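Long-range contact in transcriptional regulator (Pyrococcus horikoshii, PDB 1UDD), which is of unknown function but belongs to the all-helical TenA/THI-4/PQQC family as a homologue of TenA: residues E37-Y49 with F203-G215. Numbering follows the deposited sequence.
Sequences EKFKFYVLQDFNY and FELAFWEMAWRGG
K38 lays its ammonium group squarely over the six-membered ring of W212, a cation-pi contact with NZ 3.2 Å from the ring centroid and 5° off its normal. The lysine chain is extended beyond CG, and its CD also brushes W212 CZ3. The axes of segments 37-49 and 203-213 approach to 8.8 Å, with 131° between their N-to-C directions, and F207 is a knob in a hole formed by Y42, Q45, D46 and Y49. The edge of Y49 points at one face of its ring, with Y49 CD1 3.6 Å from F207 CZ, while M210 CE of its own helix lies over the ring; Y42 CE1 meets the ring edge. Y42 offers one ring face to W208, with Y42 CE1 3.6 Å from W208 CZ3; the planes lie 29° apart and the rings are displaced, so little of one faces the other. D46 OD2 lies over the opposite face, toward the rim. Beyond F207, Y49 OH donates to the syn lone pair of E204 OE2 at 2.7 Å, an oxygen also hydrogen-bonded to Y113 OH. At the other end F41 receives over its face the CA of G214, the first residue past the helix, which turns away with positive phi. Y42 OH is hydrogen-bonded to Y140 OH of helix 126-146, which also packs against Y49 and E204, while helix 24-31 packs against K38, W208, A211 and W212.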
ATOM      1  N   GLU A  37     -11.581  21.004 -31.304  1.00 50.85           N
ATOM      2  CA  GLU A  37     -10.652  21.539 -30.317  1.00 50.78           C
ATOM      3  C   GLU A  37     -10.932  21.002 -28.925  1.00 49.96           C
ATOM      4  O   GLU A  37     -10.003  20.781 -28.143  1.00 47.88           O
ATOM      5  CB  GLU A  37     -10.708  23.064 -30.280  1.00 54.24           C
ATOM      6  CG  GLU A  37      -9.913  23.736 -31.384  1.00 60.83           C
ATOM      7  CD  GLU A  37      -8.503  23.171 -31.510  1.00 63.26           C
ATOM      8  OE1 GLU A  37      -8.328  22.147 -32.211  1.00 63.20           O
ATOM      9  OE2 GLU A  37      -7.574  23.749 -30.895  1.00 63.73           O
ATOM     10  N   LYS A  38     -12.214  20.817 -28.616  1.00 46.97           N
ATOM     11  CA  LYS A  38     -12.616  20.299 -27.318  1.00 43.73           C
ATOM     12  C   LYS A  38     -12.258  18.827 -27.195  1.00 41.23           C
ATOM     13  O   LYS A  38     -11.930  18.355 -26.113  1.00 43.01           O
ATOM     14  CB  LYS A  38     -14.120  20.494 -27.103  1.00 44.00           C
ATOM     15  CG  LYS A  38     -14.519  21.950 -26.994  1.00 46.71           C
ATOM     16  CD  LYS A  38     -15.948  22.118 -26.542  1.00 46.66           C
ATOM     17  CE  LYS A  38     -16.165  23.537 -26.037  1.00 47.53           C
ATOM     18  NZ  LYS A  38     -17.530  23.740 -25.471  1.00 50.35           N
ATOM     19  N   PHE A  39     -12.314  18.106 -28.307  1.00 39.54           N
ATOM     20  CA  PHE A  39     -11.983  16.685 -28.302  1.00 40.48           C
ATOM     21  C   PHE A  39     -10.500  16.525 -28.005  1.00 41.00           C
ATOM     22  O   PHE A  39     -10.104  15.654 -27.227  1.00 41.08           O
ATOM     23  CB  PHE A  39     -12.326  16.050 -29.656  1.00 38.86           C
ATOM     24  CG  PHE A  39     -12.147  14.554 -29.701  1.00 36.44           C
ATOM     25  CD1 PHE A  39     -12.829  13.729 -28.812  1.00 38.41           C
ATOM     26  CD2 PHE A  39     -11.322  13.967 -30.658  1.00 38.04           C
ATOM     27  CE1 PHE A  39     -12.700  12.337 -28.873  1.00 37.32           C
ATOM     28  CE2 PHE A  39     -11.182  12.579 -30.734  1.00 40.59           C
ATOM     29  CZ  PHE A  39     -11.878  11.758 -29.833  1.00 41.55           C
ATOM     30  N   LYS A  40      -9.675  17.373 -28.617  1.00 40.05           N
ATOM     31  CA  LYS A  40      -8.241  17.298 -28.382  1.00 40.27           C
ATOM     32  C   LYS A  40      -7.912  17.561 -26.917  1.00 38.64           C
ATOM     33  O   LYS A  40      -7.047  16.900 -26.359  1.00 38.37           O
ATOM     34  CB  LYS A  40      -7.486  18.282 -29.280  1.00 38.95           C
ATOM     35  CG  LYS A  40      -7.548  17.925 -30.751  1.00 42.11           C
ATOM     36  CD  LYS A  40      -6.779  18.935 -31.581  1.00 47.59           C
ATOM     37  CE  LYS A  40      -7.010  18.743 -33.066  1.00 49.08           C
ATOM     38  NZ  LYS A  40      -6.208  19.726 -33.857  1.00 53.08           N
ATOM     39  N   PHE A  41      -8.592  18.519 -26.293  1.00 37.49           N
ATOM     40  CA  PHE A  41      -8.331  18.806 -24.881  1.00 38.67           C
ATOM     41  C   PHE A  41      -8.652  17.567 -24.039  1.00 37.49           C
ATOM     42  O   PHE A  41      -7.927  17.231 -23.096  1.00 34.64           O
ATOM     43  CB  PHE A  41      -9.193  19.966 -24.392  1.00 37.72           C
ATOM     44  CG  PHE A  41      -8.934  20.334 -22.969  1.00 41.97           C
ATOM     45  CD1 PHE A  41      -7.875  21.179 -22.635  1.00 44.09           C
ATOM     46  CD2 PHE A  41      -9.718  19.807 -21.950  1.00 40.54           C
ATOM     47  CE1 PHE A  41      -7.601  21.493 -21.298  1.00 43.43           C
ATOM     48  CE2 PHE A  41      -9.454  20.109 -20.617  1.00 43.67           C
ATOM     49  CZ  PHE A  41      -8.391  20.956 -20.287  1.00 43.94           C
ATOM     50  N   TYR A  42      -9.755  16.912 -24.391  1.00 36.21           N
ATOM     51  CA  TYR A  42     -10.203  15.702 -23.717  1.00 36.28           C
ATOM     52  C   TYR A  42      -9.199  14.570 -23.933  1.00 37.28           C
ATOM     53  O   TYR A  42      -8.711  13.975 -22.964  1.00 37.45           O
ATOM     54  CB  TYR A  42     -11.593  15.299 -24.245  1.00 35.96           C
ATOM     55  CG  TYR A  42     -12.007  13.873 -23.944  1.00 35.41           C
ATOM     56  CD1 TYR A  42     -12.257  13.447 -22.633  1.00 34.00           C
ATOM     57  CD2 TYR A  42     -12.125  12.942 -24.972  1.00 36.31           C
ATOM     58  CE1 TYR A  42     -12.610  12.121 -22.361  1.00 35.12           C
ATOM     59  CE2 TYR A  42     -12.472  11.621 -24.714  1.00 36.50           C
ATOM     60  CZ  TYR A  42     -12.710  11.218 -23.408  1.00 35.90           C
ATOM     61  OH  TYR A  42     -13.012   9.903 -23.165  1.00 36.84           O
ATOM     62  N   VAL A  43      -8.882  14.272 -25.194  1.00 37.92           N
ATOM     63  CA  VAL A  43      -7.931  13.202 -25.478  1.00 38.58           C
ATOM     64  C   VAL A  43      -6.645  13.438 -24.694  1.00 39.53           C
ATOM     65  O   VAL A  43      -6.105  12.520 -24.072  1.00 40.31           O
ATOM     66  CB  VAL A  43      -7.609  13.099 -26.994  1.00 40.08           C
ATOM     67  CG1 VAL A  43      -6.463  12.107 -27.222  1.00 39.04           C
ATOM     68  CG2 VAL A  43      -8.845  12.631 -27.760  1.00 35.53           C
ATOM     69  N   LEU A  44      -6.166  14.677 -24.710  1.00 40.24           N
ATOM     70  CA  LEU A  44      -4.948  15.031 -23.988  1.00 41.56           C
ATOM     71  C   LEU A  44      -5.048  14.646 -22.510  1.00 40.22           C
ATOM     72  O   LEU A  44      -4.120  14.054 -21.953  1.00 41.40           O
ATOM     73  CB  LEU A  44      -4.675  16.533 -24.116  1.00 40.26           C
ATOM     74  CG  LEU A  44      -3.552  16.966 -25.069  1.00 43.50           C
ATOM     75  CD1 LEU A  44      -3.683  16.248 -26.397  1.00 44.61           C
ATOM     76  CD2 LEU A  44      -3.605  18.483 -25.266  1.00 43.38           C
ATOM     77  N   GLN A  45      -6.172  14.982 -21.882  1.00 38.97           N
ATOM     78  CA  GLN A  45      -6.385  14.665 -20.478  1.00 36.02           C
ATOM     79  C   GLN A  45      -6.477  13.148 -20.254  1.00 36.84           C
ATOM     80  O   GLN A  45      -6.387  12.685 -19.115  1.00 36.97           O
ATOM     81  CB  GLN A  45      -7.668  15.330 -19.975  1.00 38.59           C
ATOM     82  CG  GLN A  45      -7.630  16.848 -19.872  1.00 37.78           C
ATOM     83  CD  GLN A  45      -6.709  17.348 -18.773  1.00 41.58           C
ATOM     84  OE1 GLN A  45      -6.847  16.973 -17.605  1.00 39.57           O
ATOM     85  NE2 GLN A  45      -5.763  18.210 -19.142  1.00 39.84           N
ATOM     86  N   ASP A  46      -6.645  12.379 -21.331  1.00 33.27           N
ATOM     87  CA  ASP A  46      -6.750  10.928 -21.218  1.00 35.90           C
ATOM     88  C   ASP A  46      -5.471  10.187 -20.856  1.00 37.95           C
ATOM     89  O   ASP A  46      -5.539   9.047 -20.390  1.00 35.73           O
ATOM     90  CB  ASP A  46      -7.313  10.307 -22.495  1.00 35.06           C
ATOM     91  CG  ASP A  46      -8.792  10.562 -22.658  1.00 37.79           C
ATOM     92  OD1 ASP A  46      -9.505  10.644 -21.636  1.00 36.27           O
ATOM     93  OD2 ASP A  46      -9.247  10.674 -23.813  1.00 44.12           O
ATOM     94  N   PHE A  47      -4.306  10.797 -21.075  1.00 36.86           N
ATOM     95  CA  PHE A  47      -3.070  10.103 -20.724  1.00 36.09           C
ATOM     96  C   PHE A  47      -3.057   9.786 -19.231  1.00 35.01           C
ATOM     97  O   PHE A  47      -2.858   8.642 -18.819  1.00 36.19           O
ATOM     98  CB  PHE A  47      -1.840  10.946 -21.044  1.00 35.13           C
ATOM     99  CG  PHE A  47      -0.560  10.268 -20.687  1.00 33.15           C
ATOM    100  CD1 PHE A  47      -0.141   9.141 -21.389  1.00 32.18           C
ATOM    101  CD2 PHE A  47       0.220  10.732 -19.628  1.00 36.11           C
ATOM    102  CE1 PHE A  47       1.045   8.480 -21.039  1.00 35.37           C
ATOM    103  CE2 PHE A  47       1.408  10.079 -19.269  1.00 32.90           C
ATOM    104  CZ  PHE A  47       1.818   8.950 -19.979  1.00 33.06           C
ATOM    105  N   ASN A  48      -3.275  10.816 -18.428  1.00 34.75           N
ATOM    106  CA  ASN A  48      -3.285  10.665 -16.988  1.00 35.27           C
ATOM    107  C   ASN A  48      -4.325   9.641 -16.539  1.00 36.23           C
ATOM    108  O   ASN A  48      -4.151   8.975 -15.516  1.00 36.01           O
ATOM    109  CB  ASN A  48      -3.576  12.003 -16.327  1.00 33.90           C
ATOM    110  CG  ASN A  48      -3.250  11.988 -14.863  1.00 34.87           C
ATOM    111  OD1 ASN A  48      -2.098  11.771 -14.487  1.00 34.89           O
ATOM    112  ND2 ASN A  48      -4.257  12.209 -14.018  1.00 33.49           N
ATOM    113  N   TYR A  49      -5.408   9.536 -17.303  1.00 32.40           N
ATOM    114  CA  TYR A  49      -6.487   8.603 -17.014  1.00 32.86           C
ATOM    115  C   TYR A  49      -5.976   7.191 -17.313  1.00 31.86           C
ATOM    116  O   TYR A  49      -6.181   6.259 -16.533  1.00 28.50           O
ATOM    117  CB  TYR A  49      -7.698   8.951 -17.897  1.00 32.61           C
ATOM    118  CG  TYR A  49      -9.021   8.305 -17.507  1.00 34.05           C
ATOM    119  CD1 TYR A  49     -10.217   9.027 -17.598  1.00 34.69           C
ATOM    120  CD2 TYR A  49      -9.091   6.969 -17.106  1.00 31.64           C
ATOM    121  CE1 TYR A  49     -11.450   8.436 -17.305  1.00 32.22           C
ATOM    122  CE2 TYR A  49     -10.322   6.368 -16.811  1.00 30.03           C
ATOM    123  CZ  TYR A  49     -11.492   7.110 -16.916  1.00 31.28           C
ATOM    124  OH  TYR A  49     -12.708   6.518 -16.663  1.00 31.62           O
ATOM    125  N   PHE A 203     -17.433  11.483 -10.490  1.00 27.97           N
ATOM    126  CA  PHE A 203     -16.169  11.841 -11.140  1.00 27.49           C
ATOM    127  C   PHE A 203     -16.307  11.759 -12.654  1.00 27.14           C
ATOM    128  O   PHE A 203     -15.778  12.597 -13.370  1.00 28.81           O
ATOM    129  CB  PHE A 203     -15.040  10.923 -10.690  1.00 22.91           C
ATOM    130  CG  PHE A 203     -14.396  11.339  -9.392  1.00 28.53           C
ATOM    131  CD1 PHE A 203     -13.849  12.613  -9.246  1.00 27.68           C
ATOM    132  CD2 PHE A 203     -14.302  10.445  -8.328  1.00 26.06           C
ATOM    133  CE1 PHE A 203     -13.216  12.987  -8.056  1.00 32.66           C
ATOM    134  CE2 PHE A 203     -13.668  10.807  -7.135  1.00 31.02           C
ATOM    135  CZ  PHE A 203     -13.123  12.082  -6.996  1.00 28.30           C
ATOM    136  N   GLU A 204     -17.006  10.737 -13.143  1.00 28.60           N
ATOM    137  CA  GLU A 204     -17.198  10.590 -14.578  1.00 29.34           C
ATOM    138  C   GLU A 204     -17.899  11.825 -15.150  1.00 28.20           C
ATOM    139  O   GLU A 204     -17.497  12.352 -16.185  1.00 29.46           O
ATOM    140  CB  GLU A 204     -18.039   9.340 -14.892  1.00 28.78           C
ATOM    141  CG  GLU A 204     -17.260   8.023 -14.915  1.00 23.50           C
ATOM    142  CD  GLU A 204     -16.112   8.021 -15.923  1.00 27.48           C
ATOM    143  OE1 GLU A 204     -16.233   8.689 -16.973  1.00 25.03           O
ATOM    144  OE2 GLU A 204     -15.092   7.336 -15.678  1.00 22.55           O
ATOM    145  N   LEU A 205     -18.953  12.266 -14.476  1.00 27.00           N
ATOM    146  CA  LEU A 205     -19.708  13.431 -14.914  1.00 31.89           C
ATOM    147  C   LEU A 205     -18.800  14.653 -14.852  1.00 32.59           C
ATOM    148  O   LEU A 205     -18.752  15.461 -15.784  1.00 32.73           O
ATOM    149  CB  LEU A 205     -20.943  13.622 -14.021  1.00 29.37           C
ATOM    150  CG  LEU A 205     -21.881  14.799 -14.305  1.00 31.59           C
ATOM    151  CD1 LEU A 205     -22.220  14.873 -15.776  1.00 30.43           C
ATOM    152  CD2 LEU A 205     -23.144  14.638 -13.472  1.00 30.46           C
ATOM    153  N   ALA A 206     -18.053  14.760 -13.758  1.00 31.85           N
ATOM    154  CA  ALA A 206     -17.139  15.878 -13.562  1.00 32.45           C
ATOM    155  C   ALA A 206     -16.079  15.893 -14.651  1.00 31.76           C
ATOM    156  O   ALA A 206     -15.646  16.962 -15.099  1.00 33.79           O
ATOM    157  CB  ALA A 206     -16.470  15.774 -12.186  1.00 28.87           C
ATOM    158  N   PHE A 207     -15.655  14.706 -15.073  1.00 28.22           N
ATOM    159  CA  PHE A 207     -14.627  14.609 -16.091  1.00 32.89           C
ATOM    160  C   PHE A 207     -15.128  15.178 -17.422  1.00 33.55           C
ATOM    161  O   PHE A 207     -14.407  15.902 -18.108  1.00 31.73           O
ATOM    162  CB  PHE A 207     -14.198  13.154 -16.282  1.00 31.06           C
ATOM    163  CG  PHE A 207     -12.782  12.996 -16.762  1.00 33.19           C
ATOM    164  CD1 PHE A 207     -11.719  13.013 -15.854  1.00 35.07           C
ATOM    165  CD2 PHE A 207     -12.507  12.801 -18.117  1.00 31.89           C
ATOM    166  CE1 PHE A 207     -10.396  12.829 -16.290  1.00 35.84           C
ATOM    167  CE2 PHE A 207     -11.199  12.621 -18.563  1.00 34.08           C
ATOM    168  CZ  PHE A 207     -10.136  12.631 -17.646  1.00 32.62           C
ATOM    169  N   TRP A 208     -16.357  14.837 -17.793  1.00 33.05           N
ATOM    170  CA  TRP A 208     -16.901  15.348 -19.042  1.00 34.44           C
ATOM    171  C   TRP A 208     -17.040  16.851 -18.908  1.00 36.06           C
ATOM    172  O   TRP A 208     -16.723  17.598 -19.829  1.00 35.01           O
ATOM    173  CB  TRP A 208     -18.264  14.710 -19.347  1.00 30.96           C
ATOM    174  CG  TRP A 208     -18.158  13.249 -19.668  1.00 31.02           C
ATOM    175  CD1 TRP A 208     -18.701  12.213 -18.964  1.00 29.75           C
ATOM    176  CD2 TRP A 208     -17.467  12.664 -20.779  1.00 32.52           C
ATOM    177  NE1 TRP A 208     -18.396  11.022 -19.568  1.00 32.45           N
ATOM    178  CE2 TRP A 208     -17.637  11.267 -20.684  1.00 31.76           C
ATOM    179  CE3 TRP A 208     -16.721  13.189 -21.851  1.00 31.10           C
ATOM    180  CZ2 TRP A 208     -17.090  10.380 -21.617  1.00 31.14           C
ATOM    181  CZ3 TRP A 208     -16.177  12.307 -22.780  1.00 31.69           C
ATOM    182  CH2 TRP A 208     -16.365  10.914 -22.655  1.00 33.46           C
ATOM    183  N   GLU A 209     -17.491  17.287 -17.738  1.00 36.80           N
ATOM    184  CA  GLU A 209     -17.689  18.702 -17.482  1.00 39.79           C
ATOM    185  C   GLU A 209     -16.404  19.498 -17.635  1.00 40.59           C
ATOM    186  O   GLU A 209     -16.403  20.570 -18.237  1.00 41.06           O
ATOM    187  CB  GLU A 209     -18.263  18.903 -16.079  1.00 41.22           C
ATOM    188  CG  GLU A 209     -18.603  20.352 -15.731  1.00 45.30           C
ATOM    189  CD  GLU A 209     -19.536  21.005 -16.748  1.00 49.03           C
ATOM    190  OE1 GLU A 209     -20.477  20.321 -17.210  1.00 45.92           O
ATOM    191  OE2 GLU A 209     -19.333  22.203 -17.071  1.00 48.76           O
ATOM    192  N   MET A 210     -15.304  18.983 -17.096  1.00 39.45           N
ATOM    193  CA  MET A 210     -14.048  19.706 -17.206  1.00 39.04           C
ATOM    194  C   MET A 210     -13.526  19.649 -18.636  1.00 38.56           C
ATOM    195  O   MET A 210     -12.796  20.541 -19.073  1.00 39.29           O
ATOM    196  CB  MET A 210     -13.017  19.144 -16.223  1.00 39.60           C
ATOM    197  CG  MET A 210     -12.428  17.834 -16.615  1.00 39.65           C
ATOM    198  SD  MET A 210     -10.926  18.035 -17.537  1.00 38.32           S
ATOM    199  CE  MET A 210     -10.488  16.268 -17.731  1.00 41.24           C
ATOM    200  N   ALA A 211     -13.889  18.598 -19.363  1.00 36.36           N
ATOM    201  CA  ALA A 211     -13.469  18.476 -20.749  1.00 36.08           C
ATOM    202  C   ALA A 211     -14.269  19.511 -21.550  1.00 38.29           C
ATOM    203  O   ALA A 211     -13.793  20.057 -22.538  1.00 37.83           O
ATOM    204  CB  ALA A 211     -13.753  17.077 -21.262  1.00 35.43           C
ATOM    205  N   TRP A 212     -15.492  19.771 -21.103  1.00 40.59           N
ATOM    206  CA  TRP A 212     -16.366  20.734 -21.757  1.00 44.35           C
ATOM    207  C   TRP A 212     -15.876  22.151 -21.467  1.00 45.49           C
ATOM    208  O   TRP A 212     -15.867  23.004 -22.352  1.00 45.69           O
ATOM    209  CB  TRP A 212     -17.807  20.557 -21.258  1.00 45.23           C
ATOM    210  CG  TRP A 212     -18.789  21.508 -21.879  1.00 47.88           C
ATOM    211  CD1 TRP A 212     -19.431  22.548 -21.262  1.00 48.30           C
ATOM    212  CD2 TRP A 212     -19.226  21.518 -23.245  1.00 48.93           C
ATOM    213  NE1 TRP A 212     -20.239  23.204 -22.163  1.00 49.72           N
ATOM    214  CE2 TRP A 212     -20.130  22.594 -23.386  1.00 48.89           C
ATOM    215  CE3 TRP A 212     -18.942  20.723 -24.363  1.00 50.78           C
ATOM    216  CZ2 TRP A 212     -20.752  22.897 -24.606  1.00 50.95           C
ATOM    217  CZ3 TRP A 212     -19.565  21.025 -25.580  1.00 52.42           C
ATOM    218  CH2 TRP A 212     -20.457  22.103 -25.686  1.00 50.97           C
ATOM    219  N   ARG A 213     -15.460  22.386 -20.225  1.00 45.18           N
ATOM    220  CA  ARG A 213     -14.959  23.684 -19.810  1.00 46.73           C
ATOM    221  C   ARG A 213     -13.534  23.947 -20.276  1.00 46.79           C
ATOM    222  O   ARG A 213     -13.117  25.095 -20.378  1.00 47.77           O
ATOM    223  CB  ARG A 213     -15.026  23.803 -18.291  1.00 49.83           C
ATOM    224  CG  ARG A 213     -16.440  23.906 -17.759  1.00 55.21           C
ATOM    225  CD  ARG A 213     -16.427  24.094 -16.257  1.00 60.54           C
ATOM    226  NE  ARG A 213     -17.737  24.478 -15.738  1.00 64.65           N
ATOM    227  CZ  ARG A 213     -18.395  25.573 -16.110  1.00 68.08           C
ATOM    228  NH1 ARG A 213     -17.868  26.396 -17.012  1.00 68.01           N
ATOM    229  NH2 ARG A 213     -19.576  25.853 -15.572  1.00 69.82           N
ATOM    230  N   GLY A 214     -12.784  22.889 -20.564  1.00 47.45           N
ATOM    231  CA  GLY A 214     -11.413  23.075 -21.008  1.00 47.08           C
ATOM    232  C   GLY A 214     -10.575  23.567 -19.843  1.00 49.95           C
ATOM    233  O   GLY A 214      -9.636  24.345 -20.010  1.00 49.91           O
ATOM    234  N   GLY A 215     -10.935  23.099 -18.651  1.00 51.19           N
ATOM    235  CA  GLY A 215     -10.244  23.479 -17.436  1.00 52.13           C
ATOM    236  C   GLY A 215     -11.136  23.081 -16.275  1.00 54.69           C
ATOM    237  O   GLY A 215     -12.178  22.447 -16.545  1.00 54.49           O
TER